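Local coordinates for putative ATP-grasp superfamily protein (Archaeoglobus fulgidus, PDB 3DF7) that is of unknown function but, as a putative member of the ATP-grasp superfamily, probably binds ATP and metal ions, at residues A[47-50]-A[51-54]; A[56-59]-A[60-64]. All blocks are in the same frame, centred on the assembly; numbering follows the deposited sequence.

Interaction 1: residues A[47-50]-A[51-54]; sequences PEFS and CLFT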
ATOM      1  N   PRO A  47       1.860  -2.910 -22.930  1.00 13.20           N
ATOM      2  CA  PRO A  47       1.018  -2.731 -24.116  1.00 14.66           C
ATOM      3  C   PRO A  47      -0.484  -2.691 -23.835  1.00 14.96           C
ATOM      4  O   PRO A  47      -1.197  -1.854 -24.385  1.00 15.20           O
ATOM      5  CB  PRO A  47       1.406  -3.920 -24.992  1.00 15.26           C
ATOM      6  CG  PRO A  47       2.848  -4.118 -24.651  1.00 16.42           C
ATOM      7  CD  PRO A  47       2.852  -3.978 -23.147  1.00 13.80           C
ATOM      8  N   GLU A  48      -0.959  -3.593 -22.978  1.00 14.93           N
ATOM      9  CA  GLU A  48      -2.383  -3.672 -22.648  1.00 17.03           C
ATOM     10  C   GLU A  48      -2.996  -2.380 -22.112  1.00 14.89           C
ATOM     11  O   GLU A  48      -4.216  -2.218 -22.120  1.00 14.89           O
ATOM     12  CB  GLU A  48      -2.638  -4.786 -21.623  1.00 20.70           C
ATOM     13  CG  GLU A  48      -2.073  -6.150 -21.996  1.00 27.73           C
ATOM     14  CD  GLU A  48      -0.566  -6.215 -21.840  1.00 30.58           C
ATOM     15  OE1 GLU A  48      -0.068  -5.810 -20.771  1.00 32.52           O
ATOM     16  OE2 GLU A  48       0.119  -6.673 -22.778  1.00 34.24           O
ATOM     17  N   PHE A  49      -2.160  -1.461 -21.644  1.00 13.01           N
ATOM     18  CA  PHE A  49      -2.665  -0.212 -21.087  1.00 11.50           C
ATOM     19  C   PHE A  49      -2.224   1.008 -21.878  1.00 12.00           C
ATOM     20  O   PHE A  49      -2.320   2.131 -21.394  1.00 11.10           O
ATOM     21  CB  PHE A  49      -2.203  -0.070 -19.636  1.00 12.75           C
ATOM     22  CG  PHE A  49      -2.543  -1.253 -18.775  1.00 11.23           C
ATOM     23  CD1 PHE A  49      -3.870  -1.600 -18.540  1.00 12.38           C
ATOM     24  CD2 PHE A  49      -1.537  -2.018 -18.191  1.00 11.14           C
ATOM     25  CE1 PHE A  49      -4.192  -2.693 -17.735  1.00 10.24           C
ATOM     26  CE2 PHE A  49      -1.849  -3.113 -17.385  1.00 11.56           C
ATOM     27  CZ  PHE A  49      -3.178  -3.449 -17.158  1.00 11.06           C
ATOM     28  N   SER A  50      -1.752   0.783 -23.098  1.00 12.04           N
ATOM     29  CA  SER A  50      -1.283   1.866 -23.950  1.00 13.51           C
ATOM     30  C   SER A  50      -2.340   2.935 -24.224  1.00 13.90           C
ATOM     31  O   SER A  50      -2.006   4.100 -24.435  1.00 13.23           O
ATOM     32  CB  SER A  50      -0.779   1.303 -25.282  1.00 12.29           C
ATOM     33  OG  SER A  50      -1.822   0.662 -25.996  1.00 12.38           O
ATOM     34  N   CYS A  51      -3.608   2.539 -24.213  1.00 13.85           N
ATOM     35  CA  CYS A  51      -4.710   3.460 -24.481  1.00 16.46           C
ATOM     36  C   CYS A  51      -5.162   4.285 -23.279  1.00 14.93           C
ATOM     37  O   CYS A  51      -5.963   5.211 -23.422  1.00 15.14           O
ATOM     38  CB  CYS A  51      -5.919   2.678 -25.005  1.00 17.96           C
ATOM     39  SG  CYS A  51      -6.635   1.545 -23.781  1.00 29.66           S
ATOM     40  N   LEU A  52      -4.643   3.961 -22.098  1.00 13.96           N
ATOM     41  CA  LEU A  52      -5.054   4.648 -20.878  1.00 12.32           C
ATOM     42  C   LEU A  52      -4.150   5.776 -20.398  1.00 12.40           C
ATOM     43  O   LEU A  52      -4.587   6.629 -19.628  1.00 12.29           O
ATOM     44  CB  LEU A  52      -5.198   3.628 -19.741  1.00 14.27           C
ATOM     45  CG  LEU A  52      -6.091   2.406 -19.963  1.00 18.27           C
ATOM     46  CD1 LEU A  52      -6.038   1.518 -18.726  1.00 19.04           C
ATOM     47  CD2 LEU A  52      -7.522   2.840 -20.253  1.00 19.02           C
ATOM     48  N   PHE A  53      -2.902   5.793 -20.848  1.00 10.55           N
ATOM     49  CA  PHE A  53      -1.977   6.819 -20.391  1.00  9.35           C
ATOM     50  C   PHE A  53      -1.160   7.502 -21.473  1.00 10.38           C
ATOM     51  O   PHE A  53      -0.834   6.906 -22.499  1.00  8.88           O
ATOM     52  CB  PHE A  53      -1.026   6.219 -19.356  1.00 10.28           C
ATOM     53  CG  PHE A  53      -1.728   5.532 -18.219  1.00 12.02           C
ATOM     54  CD1 PHE A  53      -1.914   4.151 -18.228  1.00 11.03           C
ATOM     55  CD2 PHE A  53      -2.215   6.268 -17.143  1.00 12.41           C
ATOM     56  CE1 PHE A  53      -2.574   3.514 -17.177  1.00 12.29           C
ATOM     57  CE2 PHE A  53      -2.878   5.638 -16.087  1.00 10.06           C
ATOM     58  CZ  PHE A  53      -3.056   4.258 -16.108  1.00 11.30           C
ATOM     59  N   THR A  54      -0.829   8.766 -21.225  1.00  9.23           N
ATOM     60  CA  THR A  54      -0.027   9.542 -22.152  1.00  9.82           C
ATOM     61  C   THR A  54       1.455   9.281 -21.887  1.00 10.44           C
ATOM     62  O   THR A  54       2.223  10.192 -21.591  1.00  8.50           O
ATOM     63  CB  THR A  54      -0.334  11.042 -22.020  1.00  9.77           C
ATOM     64  OG1 THR A  54      -0.340  11.411 -20.638  1.00 11.98           O
ATOM     65  CG2 THR A  54      -1.705  11.355 -22.634  1.00 11.00           C
TER
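Between Phe49 and Leu52 the backbone reverses through a type I beta turn, closed by Leu52 N donating to Phe49 O at 3.0 Å. The bond is fairly straight, 160° at the hydrogen. Ser50 and Cys51 fill the two central positions of the turn, where small side chains suit the exposed bend. A preceding turn leads into it, with Ser50 N hydrogen-bonded to Pro47 O at 3.0 Å. The two turns thus follow each other within the long connection from strand 40-42 to helix 63-67, in the N-terminal part of an ATP-grasp-type chain. The closed turn brings apolar side chains together: CD1 of Phe49 meets CD1 of Leu52 at 3.8 Å, the two side chains crossing at a slant. Phe49 CG lies beside its own backbone N (chi1 -53°), a rotation that carries the buried ring to Leu25 of helix 18-35 and Thr11. Phe53 CD1 lies obliquely 3.8 Å from Phe49 O, and Phe53 CE1 is 4.4 Å from Phe49 CB. A flat ring suits Phe53 because it can reach helix 18-35, where it touches Leu25 and Lys29 and meets the ring of Phe28 edge-to-face.

Interaction 2: residues A[56-59]-A[60-64]; sequences PVDS and MDSME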
ATOM      1  N   PRO A  56       4.811   6.352 -23.167  1.00  8.81           N
ATOM      2  CA  PRO A  56       5.153   5.362 -24.188  1.00 10.81           C
ATOM      3  C   PRO A  56       5.046   3.950 -23.627  1.00 11.85           C
ATOM      4  O   PRO A  56       5.001   3.756 -22.407  1.00 10.41           O
ATOM      5  CB  PRO A  56       6.587   5.728 -24.549  1.00 10.89           C
ATOM      6  CG  PRO A  56       7.138   6.190 -23.233  1.00  9.68           C
ATOM      7  CD  PRO A  56       6.014   7.068 -22.704  1.00  8.37           C
ATOM      8  N   VAL A  57       4.990   2.977 -24.527  1.00 11.57           N
ATOM      9  CA  VAL A  57       4.922   1.572 -24.156  1.00 11.65           C
ATOM     10  C   VAL A  57       6.359   1.065 -24.137  1.00 10.91           C
ATOM     11  O   VAL A  57       7.137   1.369 -25.042  1.00  9.36           O
ATOM     12  CB  VAL A  57       4.115   0.757 -25.202  1.00 11.59           C
ATOM     13  CG1 VAL A  57       4.189  -0.732 -24.888  1.00 11.82           C
ATOM     14  CG2 VAL A  57       2.672   1.218 -25.218  1.00 11.20           C
ATOM     15  N   ASP A  58       6.727   0.311 -23.106  1.00  9.89           N
ATOM     16  CA  ASP A  58       8.082  -0.219 -23.032  1.00 11.20           C
ATOM     17  C   ASP A  58       8.129  -1.360 -22.024  1.00 11.61           C
ATOM     18  O   ASP A  58       7.161  -1.606 -21.300  1.00 11.19           O
ATOM     19  CB  ASP A  58       9.066   0.876 -22.606  1.00 10.92           C
ATOM     20  CG  ASP A  58      10.480   0.637 -23.122  1.00 13.38           C
ATOM     21  OD1 ASP A  58      10.812  -0.518 -23.459  1.00 13.59           O
ATOM     22  OD2 ASP A  58      11.263   1.609 -23.182  1.00 12.01           O
ATOM     23  N   SER A  59       9.259  -2.059 -21.998  1.00 11.89           N
ATOM     24  CA  SER A  59       9.474  -3.175 -21.085  1.00 11.60           C
ATOM     25  C   SER A  59      10.208  -2.699 -19.843  1.00 11.19           C
ATOM     26  O   SER A  59      11.082  -1.830 -19.919  1.00 10.83           O
ATOM     27  CB  SER A  59      10.317  -4.258 -21.768  1.00 13.65           C
ATOM     28  OG  SER A  59      10.877  -5.146 -20.818  1.00 14.88           O
HETATM   29  N   MSE A  60       9.868  -3.279 -18.697  1.00 10.25           N
HETATM   30  CA  MSE A  60      10.536  -2.912 -17.459  1.00 12.01           C
HETATM   31  C   MSE A  60      12.030  -3.209 -17.575  1.00 11.19           C
HETATM   32  O   MSE A  60      12.838  -2.670 -16.823  1.00 10.74           O
HETATM   33  CB  MSE A  60       9.931  -3.678 -16.279  1.00 14.35           C
HETATM   34  CG  MSE A  60      10.129  -5.191 -16.338  1.00 15.36           C
HETATM   35 SE   MSE A  60       9.347  -6.046 -14.780  1.00 20.89          SE
HETATM   36  CE  MSE A  60      10.703  -5.594 -13.473  1.00 13.87           C
ATOM     37  N   ASP A  61      12.396  -4.071 -18.520  1.00 10.55           N
ATOM     38  CA  ASP A  61      13.801  -4.404 -18.718  1.00 11.51           C
ATOM     39  C   ASP A  61      14.595  -3.168 -19.149  1.00 12.97           C
ATOM     40  O   ASP A  61      15.824  -3.160 -19.087  1.00 13.35           O
ATOM     41  CB  ASP A  61      13.955  -5.504 -19.775  1.00 11.56           C
ATOM     42  CG  ASP A  61      13.489  -6.855 -19.278  1.00 12.85           C
ATOM     43  OD1 ASP A  61      13.626  -7.849 -20.020  1.00 15.89           O
ATOM     44  OD2 ASP A  61      12.978  -6.920 -18.143  1.00 12.28           O
ATOM     45  N   SER A  62      13.890  -2.122 -19.575  1.00 12.47           N
ATOM     46  CA  SER A  62      14.547  -0.887 -20.010  1.00 13.54           C
ATOM     47  C   SER A  62      14.366   0.269 -19.025  1.00 14.99           C
ATOM     48  O   SER A  62      14.648   1.424 -19.361  1.00 14.19           O
ATOM     49  CB  SER A  62      14.009  -0.455 -21.379  1.00 16.95           C
ATOM     50  OG  SER A  62      14.306  -1.412 -22.379  1.00 20.74           O
HETATM   51  N   MSE A  63      13.916  -0.031 -17.808  1.00 14.88           N
HETATM   52  CA  MSE A  63      13.693   1.029 -16.823  1.00 16.57           C
HETATM   53  C   MSE A  63      14.921   1.874 -16.465  1.00 16.27           C
HETATM   54  O   MSE A  63      14.787   3.034 -16.078  1.00 14.12           O
HETATM   55  CB  MSE A  63      13.047   0.463 -15.553  1.00 19.28           C
HETATM   56  CG  MSE A  63      13.758  -0.689 -14.914  1.00 22.18           C
HETATM   57 SE   MSE A  63      12.710  -1.355 -13.404  1.00 36.93          SE
HETATM   58  CE  MSE A  63      12.901   0.166 -12.309  1.00  8.88           C
ATOM     59  N   GLU A  64      16.114   1.309 -16.619  1.00 16.84           N
ATOM     60  CA  GLU A  64      17.341   2.039 -16.314  1.00 18.38           C
ATOM     61  C   GLU A  64      17.386   3.332 -17.128  1.00 17.04           C
ATOM     62  O   GLU A  64      17.701   4.399 -16.602  1.00 16.45           O
ATOM     63  CB  GLU A  64      18.571   1.191 -16.663  1.00 21.89           C
ATOM     64  CG  GLU A  64      18.507  -0.264 -16.218  1.00 29.05           C
ATOM     65  CD  GLU A  64      17.565  -1.096 -17.072  1.00 30.68           C
ATOM     66  OE1 GLU A  64      17.740  -1.111 -18.310  1.00 34.33           O
ATOM     67  OE2 GLU A  64      16.654  -1.735 -16.508  1.00 33.22           O
TER
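Ser59 is gripped through both its oxygens by the residues that follow it. Its OG accepts Asp61 N at 3.0 Å, which makes an ST turn, while its carbonyl O accepts Ser62 N at 2.8 Å and closes a type I beta turn over Met60 and Asp61. The hydroxyl reaches Asp61 because OG lies beside the carbonyl carbon (chi1 162°), directed along the advancing chain; a short side chain ending in an acceptor suits this place. Ser62 points toward the 56-59 segment, its CB 3.5 Å from Ser59 O, and the same methylene lies 3.8 Å from Asp58 OD1. Its small size lets the carboxylate of Asp58 sit alongside. Asp58 OD1 in turn accepts Ser59 N at 2.6 Å, approached on the anti side and 27° out of the carboxylate plane, while OD2 takes a hydrogen bond with Tyr66 OH from helix 63-67. With an alanine at Asp58, Ser59 N and the Tyr66 hydroxyl would probably both be left without this carboxylate mate, and the loop would be less firmly tied to the helix. Met60, a selenomethionine, is a central residue of the turn, and its flexible apolar chain leaves it for Phe7 of strand 3-8 and Leu87 of helix 83-92. The backbone turn continues as Met63 N donates to Met60 O. Acceptors from Asp58 and Ser59 thus serve three backbone N-H groups, those of Ser59, Asp61 and Ser62, and the carboxylate near the start of helix 63-67 may be favoured electrostatically by the helix end.

Interactions 1 and 2 follow in series along the connection from strand 40-42 to helix 63-67, the first closing before the second opens. Their centres lie about 13 Å apart, at the chain surface and on the same side of its centre. They touch directly: Val57 packs with CG2 on Ser50 CB at 3.5 Å and with CG1 on Pro47 CG at 3.6 Å. Both belong to the pre-ATP-grasp region of the protein. This one connection packs first on helix 18-35, through interaction 1, and then, through interaction 2, on strand 3-8 of the parallel sheet and on helix 83-92, so it links separate elements of that region as it runs into helix 63-67.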